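Local coordinates for extracellular serine protease (Aeromonas sobria, PDB 3WQB), which preferentially cleaves peptide bonds after two basic residues, one of them lysine, and cuts host plasma proteins such as prekallikrein, prothrombin and fibrinogen, at residues E22-P26 with L38-G42; R49-N55 with L261-G265; V173-S177 with T339-S343; Y212-A216 with W254-S259. The protein carries 1 engineered substitution. All coordinates share one frame. Numbering follows the deposited sequence.

Interaction 1: residues E22-P26 with L38-G42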
loop_
_atom_site.group_PDB
_atom_site.type_symbol
_atom_site.label_atom_id
_atom_site.label_comp_id
_atom_site.label_asym_id
_atom_site.label_seq_id
_atom_site.Cartn_x
_atom_site.Cartn_y
_atom_site.Cartn_z
ATOM N N GLU A 22 -25.170 10.418 21.622
ATOM C CA GLU A 22 -24.248 9.807 22.578
ATOM C C GLU A 22 -22.787 9.854 22.116
ATOM O O GLU A 22 -21.907 9.271 22.748
ATOM C CB GLU A 22 -24.660 8.354 22.875
ATOM C CG GLU A 22 -26.006 8.230 23.600
ATOM C CD GLU A 22 -25.985 8.771 25.026
ATOM O OE1 GLU A 22 -24.893 8.994 25.587
ATOM O OE2 GLU A 22 -27.083 8.965 25.590
ATOM N N ARG A 23 -22.543 10.556 21.016
ATOM C CA ARG A 23 -21.227 10.586 20.394
ATOM C C ARG A 23 -20.257 11.517 21.131
ATOM O O ARG A 23 -20.333 12.740 21.013
ATOM C CB ARG A 23 -21.405 10.962 18.919
ATOM C CG ARG A 23 -20.172 11.054 18.079
ATOM C CD ARG A 23 -20.595 10.996 16.638
ATOM N NE ARG A 23 -19.547 11.424 15.717
ATOM C CZ ARG A 23 -19.333 12.686 15.350
ATOM N NH1 ARG A 23 -20.072 13.681 15.834
ATOM N NH2 ARG A 23 -18.363 12.963 14.490
ATOM N N CYS A 24 -19.345 10.907 21.888
ATOM C CA CYS A 24 -18.280 11.609 22.617
ATOM C C CYS A 24 -17.152 10.634 22.923
ATOM O O CYS A 24 -17.355 9.412 22.895
ATOM C CB CYS A 24 -18.790 12.252 23.920
ATOM S SG CYS A 24 -19.434 11.089 25.180
ATOM N N LEU A 25 -15.975 11.180 23.231
ATOM C CA LEU A 25 -14.812 10.386 23.604
ATOM C C LEU A 25 -14.418 10.605 25.056
ATOM O O LEU A 25 -14.224 11.755 25.468
ATOM C CB LEU A 25 -13.604 10.775 22.756
ATOM C CG LEU A 25 -13.687 10.690 21.235
ATOM C CD1 LEU A 25 -12.476 11.363 20.594
ATOM C CD2 LEU A 25 -13.826 9.217 20.803
ATOM N N PRO A 26 -14.270 9.513 25.830
ATOM C CA PRO A 26 -13.634 9.662 27.136
ATOM C C PRO A 26 -12.166 10.077 26.996
ATOM O O PRO A 26 -11.543 9.890 25.929
ATOM C CB PRO A 26 -13.719 8.249 27.736
ATOM C CG PRO A 26 -14.815 7.564 26.979
ATOM C CD PRO A 26 -14.697 8.122 25.584
ATOM N N LEU A 38 -10.494 10.701 15.180
ATOM C CA LEU A 38 -11.180 9.952 16.235
ATOM C C LEU A 38 -12.667 10.301 16.245
ATOM O O LEU A 38 -13.520 9.419 16.329
ATOM C CB LEU A 38 -10.594 10.269 17.613
ATOM C CG LEU A 38 -9.118 9.974 17.886
ATOM C CD1 LEU A 38 -8.792 10.363 19.314
ATOM C CD2 LEU A 38 -8.811 8.502 17.631
ATOM N N LEU A 39 -12.958 11.599 16.172
ATOM C CA LEU A 39 -14.322 12.116 16.200
ATOM C C LEU A 39 -14.258 13.482 15.534
ATOM O O LEU A 39 -13.580 14.404 16.019
ATOM C CB LEU A 39 -14.845 12.214 17.640
ATOM C CG LEU A 39 -16.339 12.475 17.871
ATOM C CD1 LEU A 39 -16.711 12.144 19.294
ATOM C CD2 LEU A 39 -16.706 13.923 17.576
ATOM N N ASN A 40 -14.934 13.588 14.401
ATOM C CA ASN A 40 -14.906 14.789 13.584
ATOM C C ASN A 40 -16.131 15.628 13.885
ATOM O O ASN A 40 -17.243 15.272 13.498
ATOM C CB ASN A 40 -14.880 14.392 12.106
ATOM C CG ASN A 40 -14.714 15.574 11.165
ATOM O OD1 ASN A 40 -14.962 16.730 11.516
ATOM N ND2 ASN A 40 -14.290 15.273 9.943
ATOM N N SER A 41 -15.913 16.726 14.608
ATOM C CA SER A 41 -16.982 17.671 14.937
ATOM C C SER A 41 -16.867 18.939 14.097
ATOM O O SER A 41 -17.430 19.971 14.451
ATOM C CB SER A 41 -16.905 18.037 16.417
ATOM O OG SER A 41 -15.663 18.663 16.694
ATOM N N GLY A 42 -16.126 18.864 12.995
ATOM C CA GLY A 42 -15.889 20.040 12.154
ATOM C C GLY A 42 -14.753 20.904 12.670
ATOM O O GLY A 42 -14.614 22.061 12.250
#
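An extended arginine is the one polar tie between these two loop segments: R23 NH2 donates to the backbone carbonyl N40 O at 2.8 Å, close to the plane of the guanidinium, while L39 lies over one face of the same group, with L39 CD2 3.6 Å from R23 NH2. The same arginine forms a salt bridge with D56, which also accepts a hydrogen bond from the backbone N of N40, so the charge is balanced right beside the carbonyl it grips. Beside it the contact becomes apolar. L39 reaches across with CD1 3.7 Å from C24 CA and 3.9 Å from L25 CG, and L25 CD1 packs on L38 CB at 3.7 Å. C24 turns its own side chain away from L38-G42, into the disulfide with C4. N40 OD1 takes a hydrogen bond from G42 N (2.8 Å), an Asx turn across N40 to G42. With neither segment in a helix or strand, the N-terminal loops are joined by a small leucine cluster bordered by the R23 guanidinium, which reads the N40 carbonyl while the asparagine side chain fixes the local backbone through its Asx turn and its bonds to N55 O and A263 O.

Interaction 2: residues R49-N55 with L261-G265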
loop_
_atom_site.group_PDB
_atom_site.type_symbol
_atom_site.label_atom_id
_atom_site.label_comp_id
_atom_site.label_asym_id
_atom_site.label_seq_id
_atom_site.Cartn_x
_atom_site.Cartn_y
_atom_site.Cartn_z
ATOM N N ARG A 49 -8.967 25.781 8.696
ATOM C CA ARG A 49 -10.407 25.500 8.713
ATOM C C ARG A 49 -10.715 24.053 9.060
ATOM O O ARG A 49 -9.859 23.182 8.929
ATOM C CB ARG A 49 -11.083 25.886 7.384
ATOM C CG ARG A 49 -10.859 24.906 6.232
ATOM C CD ARG A 49 -11.963 25.057 5.187
ATOM N NE ARG A 49 -11.740 24.215 4.009
ATOM C CZ ARG A 49 -12.132 22.945 3.893
ATOM N NH1 ARG A 49 -12.775 22.337 4.883
ATOM N NH2 ARG A 49 -11.873 22.273 2.783
ATOM N N GLY A 50 -11.940 23.822 9.516
ATOM C CA GLY A 50 -12.430 22.481 9.798
ATOM C C GLY A 50 -13.110 21.858 8.590
ATOM O O GLY A 50 -13.357 22.515 7.579
ATOM N N GLY A 51 -13.396 20.570 8.703
ATOM C CA GLY A 51 -14.095 19.831 7.660
ATOM C C GLY A 51 -15.564 19.699 7.985
ATOM O O GLY A 51 -16.187 20.623 8.525
ATOM N N ILE A 52 -16.115 18.540 7.654
ATOM C CA ILE A 52 -17.535 18.283 7.807
ATOM C C ILE A 52 -17.720 17.195 8.859
ATOM O O ILE A 52 -17.146 16.112 8.760
ATOM C CB ILE A 52 -18.171 17.889 6.449
ATOM C CG1 ILE A 52 -18.003 19.036 5.440
ATOM C CG2 ILE A 52 -19.645 17.542 6.631
ATOM C CD1 ILE A 52 -18.400 18.684 4.019
ATOM N N ALA A 53 -18.513 17.502 9.879
ATOM C CA ALA A 53 -18.730 16.593 11.000
ATOM C C ALA A 53 -19.175 15.196 10.572
ATOM O O ALA A 53 -19.958 15.045 9.627
ATOM C CB ALA A 53 -19.736 17.204 11.969
ATOM N N GLY A 54 -18.650 14.184 11.264
ATOM C CA GLY A 54 -19.024 12.784 11.038
ATOM C C GLY A 54 -18.018 11.984 10.228
ATOM O O GLY A 54 -18.052 10.754 10.224
ATOM N N ASN A 55 -17.124 12.688 9.545
ATOM C CA ASN A 55 -16.121 12.063 8.689
ATOM C C ASN A 55 -14.878 11.681 9.490
ATOM O O ASN A 55 -13.910 12.429 9.589
ATOM C CB ASN A 55 -15.820 12.986 7.510
ATOM C CG ASN A 55 -17.018 13.149 6.608
ATOM O OD1 ASN A 55 -17.604 14.234 6.506
ATOM N ND2 ASN A 55 -17.408 12.064 5.960
ATOM N N LEU A 261 -8.762 9.463 3.204
ATOM C CA LEU A 261 -9.920 10.359 3.219
ATOM C C LEU A 261 -9.575 11.631 3.990
ATOM O O LEU A 261 -8.851 11.582 4.988
ATOM C CB LEU A 261 -11.092 9.655 3.929
ATOM C CG LEU A 261 -12.432 10.396 3.926
ATOM C CD1 LEU A 261 -13.413 9.681 3.007
ATOM C CD2 LEU A 261 -12.991 10.527 5.340
ATOM N N ASN A 262 -10.093 12.770 3.527
ATOM C CA ASN A 262 -9.891 14.028 4.257
ATOM C C ASN A 262 -11.052 14.377 5.186
ATOM O O ASN A 262 -12.059 13.658 5.250
ATOM C CB ASN A 262 -9.522 15.186 3.323
ATOM C CG ASN A 262 -10.656 15.612 2.417
ATOM O OD1 ASN A 262 -11.834 15.466 2.748
ATOM N ND2 ASN A 262 -10.300 16.197 1.279
ATOM N N ALA A 263 -10.895 15.466 5.932
ATOM C CA ALA A 263 -11.894 15.868 6.919
ATOM C C ALA A 263 -13.236 16.312 6.333
ATOM O O ALA A 263 -14.214 16.439 7.074
ATOM C CB ALA A 263 -11.328 16.921 7.867
ATOM N N ASP A 264 -13.260 16.572 5.020
ATOM C CA ASP A 264 -14.495 16.899 4.302
ATOM C C ASP A 264 -15.250 15.656 3.840
ATOM O O ASP A 264 -16.330 15.767 3.259
ATOM C CB ASP A 264 -14.187 17.766 3.085
ATOM C CG ASP A 264 -13.544 19.075 3.455
ATOM O OD1 ASP A 264 -14.042 19.734 4.390
ATOM O OD2 ASP A 264 -12.540 19.451 2.808
ATOM N N GLY A 265 -14.687 14.477 4.093
ATOM C CA GLY A 265 -15.345 13.229 3.715
ATOM C C GLY A 265 -15.185 12.788 2.280
ATOM O O GLY A 265 -15.979 11.989 1.788
#
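Two beta turns meet here: a type II turn, I52 to N55, in the loop ahead of helix 60-64, and a type I turn, N262 to G265, in the loop following strand 255-261. The backbones come together where I52 N donates to A263 O at 2.9 Å, and the same oxygen receives a CA-H...O contact from G51 CA at 3.4 Å. Glycine is needed at 51, since a CB there would run into A263 O; the approach is tight, with the CA atoms of G51 and D264 4.5 Å apart. At one end a two-pronged salt bridge adds charge: R49 NH1 to D264 OD1 and R49 NH2 to D264 OD2, both 2.9 Å. R49 NH1 also bonds to its neighbour's carbonyl, G50 O, at 2.8 Å, which helps hold the guanidinium in place. N55 closes the other end, its CB 3.8 Å from A263 O. The second turn is braced from within by G265 N to N262 O (3.0 Å) and by D264 N to N262 OD1 (2.9 Å). N40 adds its ND2 to A263 O from outside. What results is loop-to-loop packing in the subtilisin domain, with the Asx turn at N262 built into a type I beta turn just beyond a sheet strand.

Interaction 3: residues V173-S177 with T339-S343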
loop_
_atom_site.group_PDB
_atom_site.type_symbol
_atom_site.label_atom_id
_atom_site.label_comp_id
_atom_site.label_asym_id
_atom_site.label_seq_id
_atom_site.Cartn_x
_atom_site.Cartn_y
_atom_site.Cartn_z
ATOM N N VAL A 173 -0.770 -7.176 13.958
ATOM C CA VAL A 173 -0.949 -6.155 12.924
ATOM C C VAL A 173 0.436 -5.723 12.464
ATOM O O VAL A 173 1.308 -5.436 13.284
ATOM C CB VAL A 173 -1.755 -4.931 13.437
ATOM C CG1 VAL A 173 -1.980 -3.947 12.312
ATOM C CG2 VAL A 173 -3.100 -5.363 14.021
ATOM N N PHE A 174 0.636 -5.685 11.151
ATOM C CA PHE A 174 1.867 -5.128 10.568
ATOM C C PHE A 174 1.515 -3.893 9.780
ATOM O O PHE A 174 0.857 -3.977 8.742
ATOM C CB PHE A 174 2.577 -6.153 9.681
ATOM C CG PHE A 174 3.151 -7.302 10.452
ATOM C CD1 PHE A 174 2.399 -8.444 10.698
ATOM C CD2 PHE A 174 4.450 -7.232 10.955
ATOM C CE1 PHE A 174 2.938 -9.506 11.440
ATOM C CE2 PHE A 174 4.991 -8.277 11.694
ATOM C CZ PHE A 174 4.234 -9.421 11.937
ATOM N N ASN A 175 1.923 -2.746 10.312
ATOM C CA ASN A 175 1.641 -1.467 9.682
ATOM C C ASN A 175 2.716 -1.081 8.678
ATOM O O ASN A 175 3.879 -0.945 9.047
ATOM C CB ASN A 175 1.515 -0.384 10.756
ATOM C CG ASN A 175 1.052 0.932 10.186
ATOM O OD1 ASN A 175 -0.133 1.257 10.261
ATOM N ND2 ASN A 175 1.975 1.692 9.597
ATOM N N GLN A 176 2.322 -0.937 7.413
ATOM C CA GLN A 176 3.254 -0.604 6.332
ATOM C C GLN A 176 2.841 0.693 5.636
ATOM O O GLN A 176 2.165 0.681 4.590
ATOM C CB GLN A 176 3.325 -1.724 5.311
ATOM C CG GLN A 176 3.672 -3.063 5.899
ATOM C CD GLN A 176 3.388 -4.139 4.900
ATOM O OE1 GLN A 176 4.273 -4.553 4.136
ATOM N NE2 GLN A 176 2.117 -4.534 4.822
ATOM N N SER A 177 3.239 1.811 6.240
ATOM C CA SER A 177 2.922 3.142 5.722
ATOM C C SER A 177 3.906 3.548 4.626
ATOM O O SER A 177 4.475 4.653 4.656
ATOM C CB SER A 177 2.944 4.156 6.861
ATOM O OG SER A 177 1.802 4.011 7.688
ATOM N N THR A 339 -3.150 4.238 6.796
ATOM C CA THR A 339 -2.660 2.922 7.176
ATOM C C THR A 339 -2.747 2.700 8.697
ATOM O O THR A 339 -3.391 1.736 9.116
ATOM C CB THR A 339 -1.252 2.674 6.566
ATOM O OG1 THR A 339 -1.357 2.726 5.137
ATOM C CG2 THR A 339 -0.716 1.316 6.959
ATOM N N PRO A 340 -2.149 3.595 9.528
ATOM C CA PRO A 340 -2.294 3.403 10.983
ATOM C C PRO A 340 -3.721 3.629 11.479
ATOM O O PRO A 340 -4.099 3.071 12.498
ATOM C CB PRO A 340 -1.326 4.437 11.585
ATOM C CG PRO A 340 -1.133 5.461 10.503
ATOM C CD PRO A 340 -1.147 4.634 9.231
ATOM N N SER A 341 -4.501 4.439 10.770
ATOM C CA SER A 341 -5.928 4.544 11.096
ATOM C C SER A 341 -6.613 3.181 11.005
ATOM O O SER A 341 -7.415 2.824 11.861
ATOM C CB SER A 341 -6.612 5.577 10.207
ATOM O OG SER A 341 -6.112 6.875 10.479
ATOM N N THR A 342 -6.258 2.427 9.973
ATOM C CA THR A 342 -6.775 1.083 9.765
ATOM C C THR A 342 -6.152 0.078 10.738
ATOM O O THR A 342 -6.860 -0.775 11.270
ATOM C CB THR A 342 -6.564 0.664 8.298
ATOM O OG1 THR A 342 -7.175 1.645 7.449
ATOM C CG2 THR A 342 -7.166 -0.699 8.008
ATOM N N SER A 343 -4.843 0.193 10.986
ATOM C CA SER A 343 -4.161 -0.651 11.981
ATOM C C SER A 343 -4.817 -0.504 13.348
ATOM O O SER A 343 -5.061 -1.492 14.035
ATOM C CB SER A 343 -2.671 -0.297 12.062
ATOM O OG SER A 343 -2.019 -0.651 10.852
#
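N175 lays its carboxamide against the helix, its OD1 3.4 Å from T339 CG2 and 3.1 Å from P340 CA, and accepts a hydrogen bond from S343 OG at 2.7 Å. The helix is kinked at P340, which has no N-H to offer. The other end of the amide is used too: N175 ND2 donates to S177 OG at 3.0 Å, and that hydroxyl, itself bonded to A336 O, sits 3.5 Å from T339 CB and 3.4 Å from P340 CD. One strand residue before the asparagine's neighbour F174, V173 places CG1 3.6 Å from S343 OG. Strand and helix run nearly antiparallel, at 170°, with axes 8.2 Å apart. Backbone bonds from S177 also reach the Open reading frame 2 chaperone. S177 lies beside D78 and A336, predicted charge-relay positions, the latter an engineered alanine. A central sheet strand packed on the helix whose first turn holds the predicted nucleophile position is the hallmark of the subtilisin fold.

Interaction 4: residues Y212-A216 with W254-S259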
loop_
_atom_site.group_PDB
_atom_site.type_symbol
_atom_site.label_atom_id
_atom_site.label_comp_id
_atom_site.label_asym_id
_atom_site.label_seq_id
_atom_site.Cartn_x
_atom_site.Cartn_y
_atom_site.Cartn_z
ATOM N N TYR A 212 -1.814 -7.630 7.727
ATOM C CA TYR A 212 -0.918 -6.686 7.051
ATOM C C TYR A 212 -1.739 -5.543 6.479
ATOM O O TYR A 212 -2.705 -5.790 5.760
ATOM C CB TYR A 212 -0.122 -7.401 5.943
ATOM C CG TYR A 212 0.863 -8.385 6.512
ATOM C CD1 TYR A 212 0.466 -9.684 6.854
ATOM C CD2 TYR A 212 2.188 -8.017 6.734
ATOM C CE1 TYR A 212 1.368 -10.585 7.413
ATOM C CE2 TYR A 212 3.097 -8.904 7.296
ATOM C CZ TYR A 212 2.680 -10.192 7.631
ATOM O OH TYR A 212 3.571 -11.086 8.169
ATOM N N ILE A 213 -1.367 -4.311 6.834
ATOM C CA ILE A 213 -2.048 -3.095 6.381
ATOM C C ILE A 213 -1.059 -2.288 5.557
ATOM O O ILE A 213 0.119 -2.181 5.933
ATOM C CB ILE A 213 -2.551 -2.254 7.585
ATOM C CG1 ILE A 213 -3.136 -3.155 8.697
ATOM C CG2 ILE A 213 -3.511 -1.167 7.120
ATOM C CD1 ILE A 213 -4.387 -3.943 8.318
ATOM N N LYS A 214 -1.521 -1.726 4.441
ATOM C CA LYS A 214 -0.621 -1.223 3.425
ATOM C C LYS A 214 -1.118 0.077 2.790
ATOM O O LYS A 214 -2.262 0.158 2.338
ATOM C CB LYS A 214 -0.453 -2.305 2.351
ATOM C CG LYS A 214 0.495 -1.967 1.205
ATOM C CD LYS A 214 1.931 -1.755 1.690
ATOM C CE LYS A 214 2.911 -1.804 0.539
ATOM N NZ LYS A 214 2.722 -0.653 -0.403
ATOM N N ALA A 215 -0.255 1.095 2.757
ATOM C CA ALA A 215 -0.587 2.374 2.128
ATOM C C ALA A 215 -0.754 2.221 0.620
ATOM O O ALA A 215 0.080 1.594 -0.041
ATOM C CB ALA A 215 0.497 3.384 2.428
ATOM N N ALA A 216 -1.823 2.801 0.071
ATOM C CA ALA A 216 -2.032 2.755 -1.377
ATOM C C ALA A 216 -1.038 3.583 -2.178
ATOM O O ALA A 216 -0.827 3.316 -3.356
ATOM C CB ALA A 216 -3.427 3.204 -1.712
ATOM N N TRP A 254 -2.548 -10.514 0.774
ATOM C CA TRP A 254 -2.260 -10.460 2.216
ATOM C C TRP A 254 -2.249 -9.023 2.718
ATOM O O TRP A 254 -2.640 -8.767 3.862
ATOM C CB TRP A 254 -0.944 -11.177 2.546
ATOM C CG TRP A 254 -0.882 -12.491 1.832
ATOM C CD1 TRP A 254 -0.033 -12.833 0.822
ATOM C CD2 TRP A 254 -1.784 -13.602 1.994
ATOM N NE1 TRP A 254 -0.318 -14.108 0.373
ATOM C CE2 TRP A 254 -1.394 -14.595 1.069
ATOM C CE3 TRP A 254 -2.873 -13.860 2.849
ATOM C CZ2 TRP A 254 -2.061 -15.830 0.966
ATOM C CZ3 TRP A 254 -3.523 -15.098 2.756
ATOM C CH2 TRP A 254 -3.117 -16.055 1.818
ATOM N N ASN A 255 -1.852 -8.076 1.863
ATOM C CA ASN A 255 -1.939 -6.667 2.205
ATOM C C ASN A 255 -3.363 -6.164 2.086
ATOM O O ASN A 255 -3.998 -6.336 1.032
ATOM C CB ASN A 255 -1.059 -5.850 1.265
ATOM C CG ASN A 255 0.385 -5.862 1.666
ATOM O OD1 ASN A 255 0.698 -5.896 2.855
ATOM N ND2 ASN A 255 1.287 -5.815 0.680
ATOM N N LEU A 256 -3.855 -5.555 3.165
ATOM C CA LEU A 256 -5.091 -4.792 3.128
ATOM C C LEU A 256 -4.694 -3.371 2.725
ATOM O O LEU A 256 -4.092 -2.641 3.523
ATOM C CB LEU A 256 -5.761 -4.810 4.509
ATOM C CG LEU A 256 -7.216 -4.328 4.614
ATOM C CD1 LEU A 256 -7.811 -4.691 5.962
ATOM C CD2 LEU A 256 -7.306 -2.824 4.386
ATOM N N VAL A 257 -5.010 -2.999 1.489
ATOM C CA VAL A 257 -4.547 -1.730 0.918
ATOM C C VAL A 257 -5.574 -0.626 1.161
ATOM O O VAL A 257 -6.769 -0.822 0.928
ATOM C CB VAL A 257 -4.214 -1.871 -0.580
ATOM C CG1 VAL A 257 -3.623 -0.583 -1.115
ATOM C CG2 VAL A 257 -3.217 -3.006 -0.816
ATOM N N VAL A 258 -5.107 0.529 1.651
ATOM C CA VAL A 258 -6.021 1.608 2.042
ATOM C C VAL A 258 -5.750 2.924 1.347
ATOM O O VAL A 258 -4.596 3.322 1.169
ATOM C CB VAL A 258 -6.059 1.826 3.578
ATOM C CG1 VAL A 258 -6.494 0.564 4.283
ATOM C CG2 VAL A 258 -4.721 2.286 4.108
ATOM N N SER A 259 -6.833 3.585 0.967
ATOM C CA SER A 259 -6.767 4.953 0.472
ATOM C C SER A 259 -7.052 5.949 1.605
ATOM O O SER A 259 -7.550 5.578 2.673
ATOM C CB SER A 259 -7.766 5.142 -0.657
ATOM O OG SER A 259 -9.097 4.962 -0.203
HETATM O O HOH W 1 -3.093 -9.894 6.321
#
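Y212 opens the pairing: its carbonyl O accepts from L256 N at 2.8 Å, and a water bridges Y212 N (3.0 Å, donor) and W254 O (2.7 Å). Its hydroxyl bonds to L162 O, and its ring stacks with F174 and F200. I213 adds a CA-H...O contact, I213 CA to L256 O at 3.5 Å, and sets CD1 4.1 Å from L256 CB on the face that also carries V258. K214 makes both of its backbone hydrogen bonds with strand 255-261, K214 N to L256 O at 2.9 Å and V258 N to K214 O at 3.0 Å; its side chain is on the other face with V257, and its NZ bonds to N250 and the Y178 carbonyl. A215 returns to the face of I213. A216, past the end of the strand, still donates its N to V258 O at 3.0 Å and packs CB 3.8 Å from V257 CG1. The ladder is parallel, its short axes 4.4 Å apart and crossing at -34°. Strand 211-215 has 173-179 as its other neighbour and 255-261 has 277-282; I213, A215 and V258 face helix 335-352, while Y212, W254 and N255 meet helix 191-205.

In the fold
Along the chain interaction 1 closes before the others open; interactions 2 and 3 cross, and interaction 4 is nested within the loops closed by both. Interactions 3 and 4 form the heart of the subtilisin domain, centres about 8 Å apart: strands 173-179 and 211-215 are neighbours in the parallel sheet, Q176 NE2 bonds to N255 OD1, and helix 335-352 packs on both. Interactions 1 and 2, centres about 13 Å apart, join through N40, whose O meets G54 N, and have centres about 21 to 26 Å from those of the other two. Strand 255-261 runs from interaction 4 into interaction 2, so the N-terminal loops are tied to the sheet that borders the predicted charge-relay site.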